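Local coordinates for putative sortase (Streptococcus pneumoniae, PDB 2W1K), which probably acts as a class C sortase, a cysteine transpeptidase that covalently links pilin subunits into the pilus fibre on the pneumococcal surface, at residues H27-Y31 against N53-S57; Q38-P44 against V94-P98; I106-G112 against N168-T174; Y145-E151 against L186-V192. All coordinates share one frame; numbering follows the deposited sequence. Where two conformers were deposited one is given.

Interaction 1: H27-Y31 against N53-S57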
loop_
_atom_site.group_PDB
_atom_site.type_symbol
_atom_site.label_atom_id
_atom_site.label_comp_id
_atom_site.label_asym_id
_atom_site.label_seq_id
_atom_site.Cartn_x
_atom_site.Cartn_y
_atom_site.Cartn_z
ATOM N N HIS A 27 -7.250 -11.573 10.436
ATOM C CA HIS A 27 -8.239 -10.634 9.928
ATOM C C HIS A 27 -7.989 -10.238 8.490
ATOM O O HIS A 27 -8.980 -9.987 7.742
ATOM C CB HIS A 27 -8.334 -9.395 10.825
ATOM C CG HIS A 27 -8.811 -9.749 12.207
ATOM N ND1 HIS A 27 -8.882 -8.849 13.243
ATOM C CD2 HIS A 27 -9.246 -10.946 12.717
ATOM C CE1 HIS A 27 -9.329 -9.462 14.332
ATOM N NE2 HIS A 27 -9.565 -10.733 14.035
ATOM N N SER A 28 -6.703 -10.066 8.113
ATOM C CA SER A 28 -6.412 -9.724 6.733
ATOM C C SER A 28 -6.703 -10.898 5.770
ATOM O O SER A 28 -7.207 -10.704 4.637
ATOM C CB SER A 28 -4.898 -9.327 6.559
ATOM O OG SER A 28 -4.566 -8.163 7.348
ATOM N N LEU A 29 -6.292 -12.101 6.170
ATOM C CA LEU A 29 -6.685 -13.283 5.365
ATOM C C LEU A 29 -8.211 -13.276 5.130
ATOM O O LEU A 29 -8.614 -13.481 4.005
ATOM C CB LEU A 29 -6.344 -14.614 6.098
ATOM C CG LEU A 29 -6.551 -15.862 5.256
ATOM C CD1 LEU A 29 -5.762 -15.805 3.940
ATOM C CD2 LEU A 29 -6.115 -17.090 6.156
ATOM N N ALA A 30 -9.015 -13.094 6.213
ATOM C CA ALA A 30 -10.481 -13.069 6.197
ATOM C C ALA A 30 -10.961 -12.038 5.253
ATOM O O ALA A 30 -11.897 -12.254 4.441
ATOM C CB ALA A 30 -11.093 -12.739 7.594
ATOM N N TYR A 31 -10.362 -10.859 5.347
ATOM C CA TYR A 31 -10.784 -9.849 4.424
ATOM C C TYR A 31 -10.506 -10.285 2.965
ATOM O O TYR A 31 -11.348 -10.053 2.052
ATOM C CB TYR A 31 -9.980 -8.604 4.701
ATOM C CG TYR A 31 -10.265 -7.431 3.715
ATOM C CD1 TYR A 31 -9.521 -7.299 2.536
ATOM C CD2 TYR A 31 -11.194 -6.416 4.042
ATOM C CE1 TYR A 31 -9.736 -6.234 1.685
ATOM C CE2 TYR A 31 -11.435 -5.334 3.169
ATOM C CZ TYR A 31 -10.697 -5.240 1.999
ATOM O OH TYR A 31 -10.849 -4.176 1.071
ATOM N N ASN A 53 -16.066 -1.311 5.650
ATOM C CA ASN A 53 -15.775 -1.906 6.951
ATOM C C ASN A 53 -14.826 -3.042 6.754
ATOM O O ASN A 53 -15.226 -4.152 6.440
ATOM C CB ASN A 53 -17.046 -2.403 7.665
ATOM C CG ASN A 53 -18.242 -2.643 6.695
ATOM O OD1 ASN A 53 -19.287 -1.903 6.712
ATOM N ND2 ASN A 53 -18.112 -3.720 5.850
ATOM N N TYR A 54 -13.545 -2.752 6.906
ATOM C CA TYR A 54 -12.542 -3.783 6.762
ATOM C C TYR A 54 -12.630 -4.826 7.859
ATOM O O TYR A 54 -12.323 -5.976 7.603
ATOM C CB TYR A 54 -11.151 -3.162 6.783
ATOM C CG TYR A 54 -10.716 -2.530 5.492
ATOM C CD1 TYR A 54 -11.200 -1.282 5.134
ATOM C CD2 TYR A 54 -9.741 -3.162 4.643
ATOM C CE1 TYR A 54 -10.755 -0.641 3.975
ATOM C CE2 TYR A 54 -9.305 -2.533 3.505
ATOM C CZ TYR A 54 -9.812 -1.280 3.147
ATOM O OH TYR A 54 -9.364 -0.619 2.000
ATOM N N GLN A 55 -13.011 -4.441 9.075
ATOM C CA GLN A 55 -13.016 -5.375 10.232
ATOM C C GLN A 55 -11.637 -6.037 10.384
ATOM O O GLN A 55 -11.505 -7.269 10.570
ATOM C CB GLN A 55 -14.109 -6.461 10.107
ATOM C CG GLN A 55 -15.430 -5.887 9.815
ATOM C CD GLN A 55 -16.601 -6.868 9.869
ATOM O OE1 GLN A 55 -16.506 -8.010 9.402
ATOM N NE2 GLN A 55 -17.758 -6.396 10.398
ATOM N N VAL A 56 -10.598 -5.263 10.205
ATOM C CA VAL A 56 -9.243 -5.821 10.401
ATOM C C VAL A 56 -8.780 -5.294 11.822
ATOM O O VAL A 56 -8.294 -6.037 12.675
ATOM C CB VAL A 56 -8.267 -5.393 9.215
ATOM C CG1 VAL A 56 -6.790 -5.548 9.595
ATOM C CG2 VAL A 56 -8.699 -6.066 7.837
ATOM N N SER A 57 -9.079 -4.037 12.091
ATOM C CA SER A 57 -8.713 -3.466 13.413
ATOM C C SER A 57 -9.975 -2.959 14.141
ATOM O O SER A 57 -10.952 -2.582 13.466
ATOM C CB SER A 57 -7.764 -2.240 13.201
ATOM O OG SER A 57 -7.409 -1.775 14.524
HETATM O O HOH W 1 -11.670 -9.162 8.303
#
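In the N-terminal helical region that class C sortases add to the sortase fold, one face of helix 18-34 holds the irregular 53-57 segment through His-27, Tyr-31, Tyr-54 and Val-56. His-27 forms the direct polar link: with CG beside its own backbone N (chi1 -63°), the imidazole presents its ND1 edge to the loop, and ND1 donates to Val-56 O at 2.9 Å. The bond is nearly straight, 167° at the hydrogen, and the oxygen lies in the ring plane, which fixes how the imidazole is turned. Water 1 adds an indirect link, donating to His-27 O at 2.9 Å and Gln-55 O at 3.0 Å, though it cannot serve every nearby acceptor at once. The rest of the packing is apolar. Val-56 turns CG2 to Tyr-31 CB at 4.2 Å and CG1 to Ser-28 OG, which bonds to Tyr-64. One helical turn on from His-27, the Tyr-31 ring is nearly parallel to that of Tyr-54 (6°) but offset, with little overlap; their close spacing is doubtful. Both hydroxyls go on to the 91-96 region: Tyr-54 OH bonds to His-93 ND1, and Tyr-31 OH to Asp-95 OD1 and Gly-96 N.

Interaction 2: Q38-P44 against V94-P98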
loop_
_atom_site.group_PDB
_atom_site.type_symbol
_atom_site.label_atom_id
_atom_site.label_comp_id
_atom_site.label_asym_id
_atom_site.label_seq_id
_atom_site.Cartn_x
_atom_site.Cartn_y
_atom_site.Cartn_z
ATOM N N GLN A 38 -17.495 -9.402 -3.122
ATOM C CA GLN A 38 -17.552 -7.991 -3.657
ATOM C C GLN A 38 -17.405 -7.857 -5.192
ATOM O O GLN A 38 -17.201 -8.877 -5.900
ATOM C CB GLN A 38 -16.502 -7.083 -2.993
ATOM C CG GLN A 38 -16.876 -6.601 -1.576
ATOM C CD GLN A 38 -15.807 -5.616 -1.006
ATOM O OE1 GLN A 38 -15.230 -5.856 0.071
ATOM N NE2 GLN A 38 -15.513 -4.541 -1.763
ATOM N N ASN A 39 -17.503 -6.620 -5.710
ATOM C CA ASN A 39 -17.253 -6.404 -7.158
ATOM C C ASN A 39 -16.540 -5.128 -7.676
ATOM O O ASN A 39 -15.336 -5.150 -8.022
ATOM C CB ASN A 39 -18.460 -6.777 -8.039
ATOM C CG ASN A 39 -18.150 -7.985 -8.924
ATOM O OD1 ASN A 39 -17.171 -7.965 -9.696
ATOM N ND2 ASN A 39 -18.951 -9.058 -8.789
ATOM N N ARG A 40 -17.288 -4.029 -7.735
ATOM C CA ARG A 40 -16.722 -2.742 -8.101
ATOM C C ARG A 40 -15.681 -2.218 -7.060
ATOM O O ARG A 40 -15.910 -2.088 -5.828
ATOM C CB ARG A 40 -17.828 -1.719 -8.432
ATOM C CG ARG A 40 -18.461 -1.925 -9.840
ATOM C CD ARG A 40 -19.329 -0.734 -10.286
ATOM N NE ARG A 40 -18.474 0.410 -10.591
ATOM C CZ ARG A 40 -18.342 1.498 -9.828
ATOM N NH1 ARG A 40 -17.499 2.454 -10.208
ATOM N NH2 ARG A 40 -19.048 1.641 -8.702
ATOM N N ILE A 41 -14.489 -2.018 -7.590
ATOM C CA ILE A 41 -13.470 -1.294 -6.905
ATOM C C ILE A 41 -13.899 0.167 -7.116
ATOM O O ILE A 41 -14.347 0.464 -8.159
ATOM C CB ILE A 41 -12.130 -1.639 -7.562
ATOM C CG1 ILE A 41 -11.769 -3.062 -7.138
ATOM C CG2 ILE A 41 -11.089 -0.558 -7.240
ATOM C CD1 ILE A 41 -10.932 -3.797 -8.057
ATOM N N VAL A 42 -13.793 1.060 -6.153
ATOM C CA VAL A 42 -14.209 2.456 -6.397
ATOM C C VAL A 42 -12.954 3.262 -6.745
ATOM O O VAL A 42 -11.879 2.980 -6.203
ATOM C CB VAL A 42 -14.986 3.027 -5.155
ATOM C CG1 VAL A 42 -15.032 4.506 -5.127
ATOM C CG2 VAL A 42 -16.392 2.425 -5.111
ATOM N N ASP A 43 -13.059 4.255 -7.643
ATOM C CA ASP A 43 -11.943 5.172 -7.796
ATOM C C ASP A 43 -11.578 5.888 -6.514
ATOM O O ASP A 43 -12.413 6.539 -5.945
ATOM C CB ASP A 43 -12.155 6.229 -8.856
ATOM C CG ASP A 43 -10.864 7.015 -9.109
ATOM O OD1 ASP A 43 -9.859 6.358 -9.483
ATOM O OD2 ASP A 43 -10.837 8.237 -8.934
ATOM N N PRO A 44 -10.314 5.752 -6.057
ATOM C CA PRO A 44 -9.833 6.376 -4.821
ATOM C C PRO A 44 -9.761 7.905 -4.874
ATOM O O PRO A 44 -9.741 8.549 -3.847
ATOM C CB PRO A 44 -8.440 5.784 -4.649
ATOM C CG PRO A 44 -8.048 5.402 -6.021
ATOM C CD PRO A 44 -9.267 4.915 -6.684
ATOM N N VAL A 94 -6.726 0.504 -1.191
ATOM C CA VAL A 94 -7.987 0.582 -1.979
ATOM C C VAL A 94 -8.918 -0.604 -1.717
ATOM O O VAL A 94 -8.638 -1.745 -2.069
ATOM C CB VAL A 94 -7.653 0.760 -3.481
ATOM C CG1 VAL A 94 -8.955 0.811 -4.360
ATOM C CG2 VAL A 94 -6.882 2.182 -3.624
ATOM N N ASP A 95 -10.012 -0.328 -1.017
ATOM C CA ASP A 95 -11.008 -1.341 -0.720
ATOM C C ASP A 95 -11.433 -2.069 -1.993
ATOM O O ASP A 95 -11.717 -1.426 -3.041
ATOM C CB ASP A 95 -12.203 -0.689 -0.063
ATOM C CG ASP A 95 -13.278 -1.736 0.397
ATOM O OD1 ASP A 95 -12.990 -2.662 1.182
ATOM O OD2 ASP A 95 -14.428 -1.672 -0.059
ATOM N N GLY A 96 -11.524 -3.400 -1.897
ATOM C CA GLY A 96 -12.046 -4.216 -2.933
ATOM C C GLY A 96 -10.797 -4.816 -3.642
ATOM O O GLY A 96 -10.908 -5.613 -4.579
ATOM N N THR A 97 -9.611 -4.393 -3.241
ATOM C CA THR A 97 -8.362 -5.126 -3.665
ATOM C C THR A 97 -7.795 -5.825 -2.407
ATOM O O THR A 97 -7.973 -5.350 -1.271
ATOM C CB THR A 97 -7.301 -4.234 -4.311
ATOM O OG1 THR A 97 -6.700 -3.391 -3.306
ATOM C CG2 THR A 97 -8.003 -3.379 -5.457
ATOM N N PRO A 98 -7.125 -6.969 -2.612
ATOM C CA PRO A 98 -6.586 -7.664 -1.470
ATOM C C PRO A 98 -5.606 -6.823 -0.653
ATOM O O PRO A 98 -4.866 -5.943 -1.160
ATOM C CB PRO A 98 -5.960 -8.957 -2.095
ATOM C CG PRO A 98 -5.542 -8.466 -3.554
ATOM C CD PRO A 98 -6.824 -7.636 -3.906
HETATM O O HOH W 2 -14.989 -4.378 2.223
HETATM O O HOH W 3 -13.675 -6.546 -5.377
HETATM O O HOH W 4 -12.811 0.911 -3.542
#
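Ile-41 crosses the type II beta turn Val-94 to Thr-97 with its CA 5.1 Å from the CA of Gly-96, and no direct hydrogen bond joins the two segments. The turn is braced from within: Val-94 O accepts both Thr-97 N and Thr-97 OG1, the hydroxyl at 2.8 Å and in the carbonyl plane. Gly-96 takes the positive-phi corner (phi 101°), leaving room for the side chain of Ile-41 to lie against its carbonyl. The two branches of that side chain meet different residues of the turn. CG2 meets Val-94 CG1 at 3.8 Å, while CD1 comes within 3.9 Å of Thr-97 CG2, each pair crossing roughly at right angles. Further along, Pro-44 sets CB and CG against the other methyl of Val-94, CB to CG2 4.1 Å.

Polar contact is left to water. Water 4 donates to Asp-95 O at 2.6 Å and accepts from Val-42 N, tying backbone to backbone; water 2 donates to Gln-38 OE1 and to Asp-95 OD1, an oxygen shared with Tyr-31. Asp-43 forms a salt bridge with Arg-184, and Pro-44 and Phe-45 follow it. This Asp-Pro-aromatic sequence, lying over the body of the domain on side chains and water, is consistent with the mobile lid of class C sortases, which covers the active-site groove.

Interaction 3: I106-G112 against N168-T174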
loop_
_atom_site.group_PDB
_atom_site.type_symbol
_atom_site.label_atom_id
_atom_site.label_comp_id
_atom_site.label_asym_id
_atom_site.label_seq_id
_atom_site.Cartn_x
_atom_site.Cartn_y
_atom_site.Cartn_z
ATOM N N ILE A 106 -2.451 -12.207 -6.199
ATOM C CA ILE A 106 -2.796 -11.073 -5.318
ATOM C C ILE A 106 -2.330 -9.791 -5.984
ATOM O O ILE A 106 -1.151 -9.679 -6.370
ATOM C CB ILE A 106 -2.028 -11.177 -3.970
ATOM C CG1 ILE A 106 -2.438 -12.435 -3.198
ATOM C CG2 ILE A 106 -2.284 -9.903 -3.128
ATOM C CD1 ILE A 106 -3.872 -12.367 -2.607
ATOM N N ARG A 107 -3.215 -8.835 -6.157
ATOM C CA ARG A 107 -2.758 -7.515 -6.632
ATOM C C ARG A 107 -3.315 -6.466 -5.666
ATOM O O ARG A 107 -4.491 -6.103 -5.744
ATOM C CB ARG A 107 -3.123 -7.250 -8.092
ATOM C CG ARG A 107 -2.878 -5.732 -8.605
ATOM C CD ARG A 107 -3.253 -5.645 -10.122
ATOM N NE ARG A 107 -2.584 -4.522 -10.788
ATOM C CZ ARG A 107 -2.844 -4.132 -12.039
ATOM N NH1 ARG A 107 -3.767 -4.796 -12.751
ATOM N NH2 ARG A 107 -2.172 -3.079 -12.562
ATOM N N SER A 108 -2.492 -6.032 -4.713
ATOM C CA SER A 108 -2.988 -5.196 -3.614
ATOM C C SER A 108 -2.731 -3.748 -4.092
ATOM O O SER A 108 -1.631 -3.473 -4.631
ATOM C CB SER A 108 -2.175 -5.448 -2.327
ATOM O OG SER A 108 -2.561 -4.505 -1.303
ATOM N N VAL A 109 -3.721 -2.844 -3.953
ATOM C CA VAL A 109 -3.607 -1.458 -4.587
ATOM C C VAL A 109 -3.589 -0.448 -3.457
ATOM O O VAL A 109 -4.469 -0.488 -2.600
ATOM C CB VAL A 109 -4.743 -1.122 -5.610
ATOM C CG1 VAL A 109 -4.439 0.219 -6.270
ATOM C CG2 VAL A 109 -4.738 -2.169 -6.802
ATOM N N ILE A 110 -2.568 0.391 -3.428
ATOM C CA ILE A 110 -2.379 1.432 -2.373
ATOM C C ILE A 110 -2.455 2.790 -3.162
ATOM O O ILE A 110 -1.727 2.991 -4.172
ATOM C CB ILE A 110 -0.988 1.358 -1.702
ATOM C CG1 ILE A 110 -0.620 -0.010 -0.955
ATOM C CG2 ILE A 110 -0.724 2.528 -0.702
ATOM C CD1 ILE A 110 -1.625 -0.546 -0.150
ATOM N N ALA A 111 -3.267 3.728 -2.677
ATOM C CA ALA A 111 -3.358 4.997 -3.360
ATOM C C ALA A 111 -2.570 6.113 -2.640
ATOM O O ALA A 111 -2.289 6.044 -1.426
ATOM C CB ALA A 111 -4.857 5.388 -3.563
ATOM N N GLY A 112 -2.148 7.136 -3.386
ATOM C CA GLY A 112 -1.686 8.325 -2.707
ATOM C C GLY A 112 -1.773 9.540 -3.575
ATOM O O GLY A 112 -1.691 9.425 -4.839
ATOM N N ASN A 168 2.286 -12.036 -7.512
ATOM C CA ASN A 168 1.958 -11.346 -6.303
ATOM C C ASN A 168 2.440 -9.893 -6.498
ATOM O O ASN A 168 3.650 -9.655 -6.610
ATOM C CB ASN A 168 2.613 -12.026 -5.089
ATOM C CG ASN A 168 2.162 -11.429 -3.767
ATOM O OD1 ASN A 168 2.629 -10.361 -3.351
ATOM N ND2 ASN A 168 1.264 -12.133 -3.071
ATOM N N ILE A 169 1.495 -8.946 -6.476
ATOM C CA ILE A 169 1.753 -7.600 -6.946
ATOM C C ILE A 169 1.292 -6.578 -5.952
ATOM O O ILE A 169 0.311 -6.808 -5.253
ATOM C CB ILE A 169 0.970 -7.363 -8.253
ATOM C CG1 ILE A 169 1.324 -8.452 -9.298
ATOM C CG2 ILE A 169 1.223 -5.952 -8.805
ATOM C CD1 ILE A 169 2.785 -8.402 -9.945
ATOM N N MET A 170 2.027 -5.483 -5.852
ATOM C CA MET A 170 1.526 -4.309 -5.176
ATOM C C MET A 170 1.452 -3.208 -6.230
ATOM O O MET A 170 2.494 -2.984 -6.941
ATOM C CB MET A 170 2.476 -3.828 -4.072
ATOM C CG MET A 170 1.930 -2.588 -3.320
ATOM S SD MET A 170 2.920 -2.236 -1.870
ATOM C CE MET A 170 2.064 -3.304 -0.693
ATOM N N THR A 171 0.265 -2.613 -6.406
ATOM C CA THR A 171 0.121 -1.572 -7.458
ATOM C C THR A 171 -0.086 -0.231 -6.759
ATOM O O THR A 171 -0.916 -0.121 -5.818
ATOM C CB THR A 171 -1.047 -1.837 -8.428
ATOM O OG1 THR A 171 -0.801 -3.076 -9.134
ATOM C CG2 THR A 171 -1.300 -0.632 -9.445
ATOM N N LEU A 172 0.766 0.754 -7.106
ATOM C CA LEU A 172 0.649 2.141 -6.598
ATOM C C LEU A 172 -0.229 2.959 -7.573
ATOM O O LEU A 172 -0.011 2.933 -8.795
ATOM C CB LEU A 172 2.024 2.772 -6.478
ATOM C CG LEU A 172 2.800 2.451 -5.194
ATOM C CD1 LEU A 172 2.467 1.257 -4.296
ATOM C CD2 LEU A 172 4.249 2.827 -5.108
ATOM N N ILE A 173 -1.210 3.707 -7.042
ATOM C CA ILE A 173 -2.046 4.512 -7.938
ATOM C C ILE A 173 -2.057 5.965 -7.473
ATOM O O ILE A 173 -2.183 6.239 -6.286
ATOM C CB ILE A 173 -3.536 3.996 -7.984
ATOM C CG1 ILE A 173 -4.317 4.828 -9.038
ATOM C CG2 ILE A 173 -4.165 4.021 -6.543
ATOM C CD1 ILE A 173 -5.713 4.218 -9.418
ATOM N N THR A 174 -1.974 6.884 -8.438
ATOM C CA THR A 174 -2.040 8.310 -8.152
ATOM C C THR A 174 -2.607 8.997 -9.335
ATOM O O THR A 174 -2.856 8.329 -10.339
ATOM C CB THR A 174 -0.652 8.909 -7.794
ATOM O OG1 THR A 174 -0.830 10.211 -7.275
ATOM C CG2 THR A 174 0.348 8.985 -8.997
#
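Arg-107 stretches its side chain obliquely across Thr-171, two neighbouring parallel strands bringing both to the same face of the sheet. Because the arginine is extended from CG to NE, its guanidinium passes beside the hydroxyl, and NE donates to Thr-171 OG1 at 2.8 Å, 172° at the hydrogen, with the oxygen in the guanidinium plane. Thr-171 OG1 also bonds to Asn-188 OD1. On this same face Val-109 stands alongside Thr-171, with Val-109 CG2 to Thr-171 CB 4.0 Å. Val-109 also slants across Ile-173, Val-109 CG1 lying 3.8 Å from Ile-173 CG2. Ile-173 CG2 presses on Ala-111 CB at 3.4 Å, tighter than usual van der Waals contact.

On the reverse face Ile-106 and Asn-168 lie side by side, CB to ND2 3.5 Å, the amide itself being held by carbonyls of Leu-101 and Gly-103. Met-170 bends at its thioether to bring CE to Ile-110 CG1 at 4.3 Å. Between the two faces runs a parallel ladder whose bonds include Thr-171 N to Ser-108 O at 2.7 Å, closed by Thr-174 OG1 donating to Gly-112 O. The sequence from Thr-171 to Thr-174 fits the TLxTC signature of sortases, whose catalytic cysteine would come next. Glu-151 probably offsets the buried charge of Arg-107 through a salt bridge, while Glu-162 O and Asn-188 OD1 accept further N-H groups of the guanidinium.

Interaction 4: Y145-E151 against L186-V192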
loop_
_atom_site.group_PDB
_atom_site.type_symbol
_atom_site.label_atom_id
_atom_site.label_comp_id
_atom_site.label_asym_id
_atom_site.label_seq_id
_atom_site.Cartn_x
_atom_site.Cartn_y
_atom_site.Cartn_z
ATOM N N TYR A 145 9.581 -5.664 -2.580
ATOM C CA TYR A 145 9.074 -5.736 -3.990
ATOM C C TYR A 145 10.007 -5.003 -4.955
ATOM O O TYR A 145 10.819 -4.218 -4.579
ATOM C CB TYR A 145 7.709 -4.971 -4.062
ATOM C CG TYR A 145 6.542 -5.588 -3.282
ATOM C CD1 TYR A 145 6.420 -5.455 -1.889
ATOM C CD2 TYR A 145 5.547 -6.261 -3.947
ATOM C CE1 TYR A 145 5.319 -6.003 -1.228
ATOM C CE2 TYR A 145 4.449 -6.794 -3.299
ATOM C CZ TYR A 145 4.316 -6.658 -1.936
ATOM O OH TYR A 145 3.128 -7.203 -1.334
ATOM N N GLN A 146 9.838 -5.213 -6.238
ATOM C CA GLN A 146 10.599 -4.509 -7.141
ATOM C C GLN A 146 9.715 -4.022 -8.320
ATOM O O GLN A 146 8.814 -4.737 -8.812
ATOM C CB GLN A 146 11.801 -5.341 -7.581
ATOM C CG GLN A 146 11.412 -6.468 -8.422
ATOM C CD GLN A 146 12.630 -7.124 -9.076
ATOM O OE1 GLN A 146 13.815 -6.758 -8.810
ATOM N NE2 GLN A 146 12.345 -8.093 -9.922
ATOM N N MET A 147 9.984 -2.786 -8.732
ATOM C CA MET A 147 9.237 -2.181 -9.853
ATOM C C MET A 147 9.349 -2.963 -11.143
ATOM O O MET A 147 10.492 -3.274 -11.632
ATOM C CB MET A 147 9.624 -0.746 -10.002
ATOM C CG MET A 147 8.558 0.112 -10.773
ATOM S SD MET A 147 8.872 -0.066 -12.510
ATOM C CE MET A 147 8.270 1.495 -13.185
ATOM N N MET A 148 8.175 -3.332 -11.653
ATOM C CA MET A 148 8.049 -4.113 -12.862
ATOM C C MET A 148 7.645 -3.273 -14.086
ATOM O O MET A 148 8.303 -3.365 -15.148
ATOM C CB MET A 148 7.015 -5.224 -12.710
ATOM C CG MET A 148 7.332 -6.271 -11.683
ATOM S SD MET A 148 8.688 -7.369 -12.161
ATOM C CE MET A 148 10.136 -6.520 -11.489
ATOM N N ASP A 149 6.571 -2.471 -13.985
ATOM C CA ASP A 149 6.082 -1.754 -15.173
ATOM C C ASP A 149 5.036 -0.717 -14.709
ATOM O O ASP A 149 4.767 -0.612 -13.487
ATOM C CB ASP A 149 5.523 -2.730 -16.265
ATOM C CG ASP A 149 4.247 -3.451 -15.812
ATOM O OD1 ASP A 149 3.576 -3.016 -14.856
ATOM O OD2 ASP A 149 3.906 -4.508 -16.382
ATOM N N THR A 150 4.479 0.055 -15.653
ATOM C CA THR A 150 3.479 1.065 -15.351
ATOM C C THR A 150 2.337 1.060 -16.354
ATOM O O THR A 150 2.408 0.510 -17.431
ATOM C CB THR A 150 4.115 2.462 -15.236
ATOM O OG1 THR A 150 4.469 2.918 -16.541
ATOM C CG2 THR A 150 5.422 2.379 -14.463
ATOM N N GLU A 151 1.226 1.649 -15.962
ATOM C CA GLU A 151 0.124 1.893 -16.880
ATOM C C GLU A 151 -0.514 3.215 -16.621
ATOM O O GLU A 151 -0.446 3.749 -15.502
ATOM C CB GLU A 151 -0.960 0.848 -16.675
ATOM C CG GLU A 151 -0.392 -0.472 -16.481
ATOM C CD GLU A 151 -1.430 -1.496 -15.999
ATOM O OE1 GLU A 151 -2.517 -1.561 -16.621
ATOM O OE2 GLU A 151 -1.148 -2.246 -15.024
ATOM N N LEU A 186 -0.593 4.026 -12.808
ATOM C CA LEU A 186 -0.357 2.794 -12.037
ATOM C C LEU A 186 1.084 2.372 -12.161
ATOM O O LEU A 186 1.544 2.162 -13.242
ATOM C CB LEU A 186 -1.184 1.648 -12.604
ATOM C CG LEU A 186 -2.647 1.397 -12.227
ATOM C CD1 LEU A 186 -3.500 2.614 -11.916
ATOM C CD2 LEU A 186 -3.379 0.381 -13.150
ATOM N N VAL A 187 1.746 2.117 -11.041
ATOM C CA VAL A 187 3.064 1.562 -11.030
ATOM C C VAL A 187 2.989 0.181 -10.302
ATOM O O VAL A 187 2.619 0.100 -9.129
ATOM C CB VAL A 187 4.046 2.550 -10.266
ATOM C CG1 VAL A 187 5.448 2.043 -10.395
ATOM C CG2 VAL A 187 3.964 4.042 -10.832
ATOM N N ASN A 188 3.285 -0.909 -11.025
ATOM C CA ASN A 188 3.231 -2.287 -10.526
ATOM C C ASN A 188 4.556 -2.750 -9.996
ATOM O O ASN A 188 5.625 -2.492 -10.614
ATOM C CB ASN A 188 2.672 -3.233 -11.597
ATOM C CG ASN A 188 1.361 -2.673 -12.169
ATOM O OD1 ASN A 188 0.464 -2.366 -11.409
ATOM N ND2 ASN A 188 1.327 -2.381 -13.472
ATOM N N PHE A 189 4.491 -3.432 -8.860
ATOM C CA PHE A 189 5.684 -3.952 -8.245
ATOM C C PHE A 189 5.485 -5.455 -7.989
ATOM O O PHE A 189 4.400 -5.833 -7.565
ATOM C CB PHE A 189 5.824 -3.309 -6.856
ATOM C CG PHE A 189 6.297 -1.876 -6.882
ATOM C CD1 PHE A 189 5.397 -0.819 -7.167
ATOM C CD2 PHE A 189 7.639 -1.568 -6.594
ATOM C CE1 PHE A 189 5.854 0.538 -7.177
ATOM C CE2 PHE A 189 8.081 -0.224 -6.579
ATOM C CZ PHE A 189 7.174 0.813 -6.866
ATOM N N GLU A 190 6.518 -6.302 -8.188
ATOM C CA GLU A 190 6.365 -7.728 -7.914
ATOM C C GLU A 190 7.112 -8.036 -6.593
ATOM O O GLU A 190 8.182 -7.474 -6.301
ATOM C CB GLU A 190 6.915 -8.632 -9.066
ATOM C CG GLU A 190 6.457 -10.087 -8.856
ATOM C CD GLU A 190 6.803 -11.072 -10.044
ATOM O OE1 GLU A 190 7.525 -10.628 -10.929
ATOM O OE2 GLU A 190 6.347 -12.257 -10.056
ATOM N N ARG A 191 6.536 -8.929 -5.813
ATOM C CA ARG A 191 7.089 -9.292 -4.566
ATOM C C ARG A 191 8.313 -10.095 -4.769
ATOM O O ARG A 191 8.304 -11.062 -5.572
ATOM C CB ARG A 191 6.119 -10.141 -3.790
ATOM C CG ARG A 191 6.755 -10.595 -2.437
ATOM C CD ARG A 191 5.613 -11.411 -1.601
ATOM N NE ARG A 191 4.503 -10.542 -1.177
ATOM C CZ ARG A 191 3.931 -10.606 0.045
ATOM N NH1 ARG A 191 4.264 -11.593 0.942
ATOM N NH2 ARG A 191 3.033 -9.726 0.389
ATOM N N VAL A 192 9.337 -9.740 -3.996
ATOM C CA VAL A 192 10.601 -10.482 -4.052
ATOM C C VAL A 192 10.948 -11.425 -2.840
ATOM O O VAL A 192 11.442 -12.548 -3.017
ATOM C CB VAL A 192 11.769 -9.401 -4.361
ATOM C CG1 VAL A 192 13.045 -9.818 -3.898
ATOM C CG2 VAL A 192 11.752 -9.047 -5.796
#
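Asn-188, with its CG beside the backbone N (chi1 -50°), and Asp-149, with CG lodged between its backbone N and carbonyl carbon (chi1 67°), turn their ends together. Asn-188 ND2 donates to Asp-149 OD1 at 2.7 Å, within its own amide plane. Glu-151 OE2 accepts from the same ND2 at 2.9 Å with its anti lone pair, out of the amide plane, and the bond is bent (140°). The Asp-149 bond lies at a classic beta bulge: Met-148 and Asp-149 both face Asn-188, and Met-148 N donates to Asn-188 O at 2.9 Å. On the other face Met-147 CG lies over one face of the Phe-189 ring and touches Val-187 CG1 at 3.7 Å, while CB makes an off-centre CH-pi contact. Arg-191 NH2 bonds to Tyr-145 OH at 3.1 Å, the tyrosine ring and guanidinium planes nearly perpendicular; NH1 forms a salt bridge with MES, probably from the crystallisation liquor. Strand 183-196 lies between 141-153 and 168-176, with Leu-134 of strand 133-137 touching both Tyr-145 and Phe-189.

Overall arrangement
Interactions 3 and 4 belong to one sheet, their centres 9 Å apart, and are joined where strands 168-176 and 183-196 run side by side, by the Arg-107 to Glu-151 salt bridge and the Thr-171 to Asn-188 hydrogen bond. Interaction 3 is the most central, a buried parallel ladder; interaction 4, farther out, is antiparallel, bulged and partly exposed, with carboxylates toward its exposed side. Interactions 1 and 2 lack paired strands. The buried interaction 1 combines one direct hydrogen bond, a water and packing; interaction 2, partly buried, relies on packing and waters. The two meet at Tyr-31, and interaction 2 reaches the sheet through Val-94 and Thr-97, both bonded to the backbone of Val-109. Interactions 1 and 4 lie on opposite sides of the chain's centre.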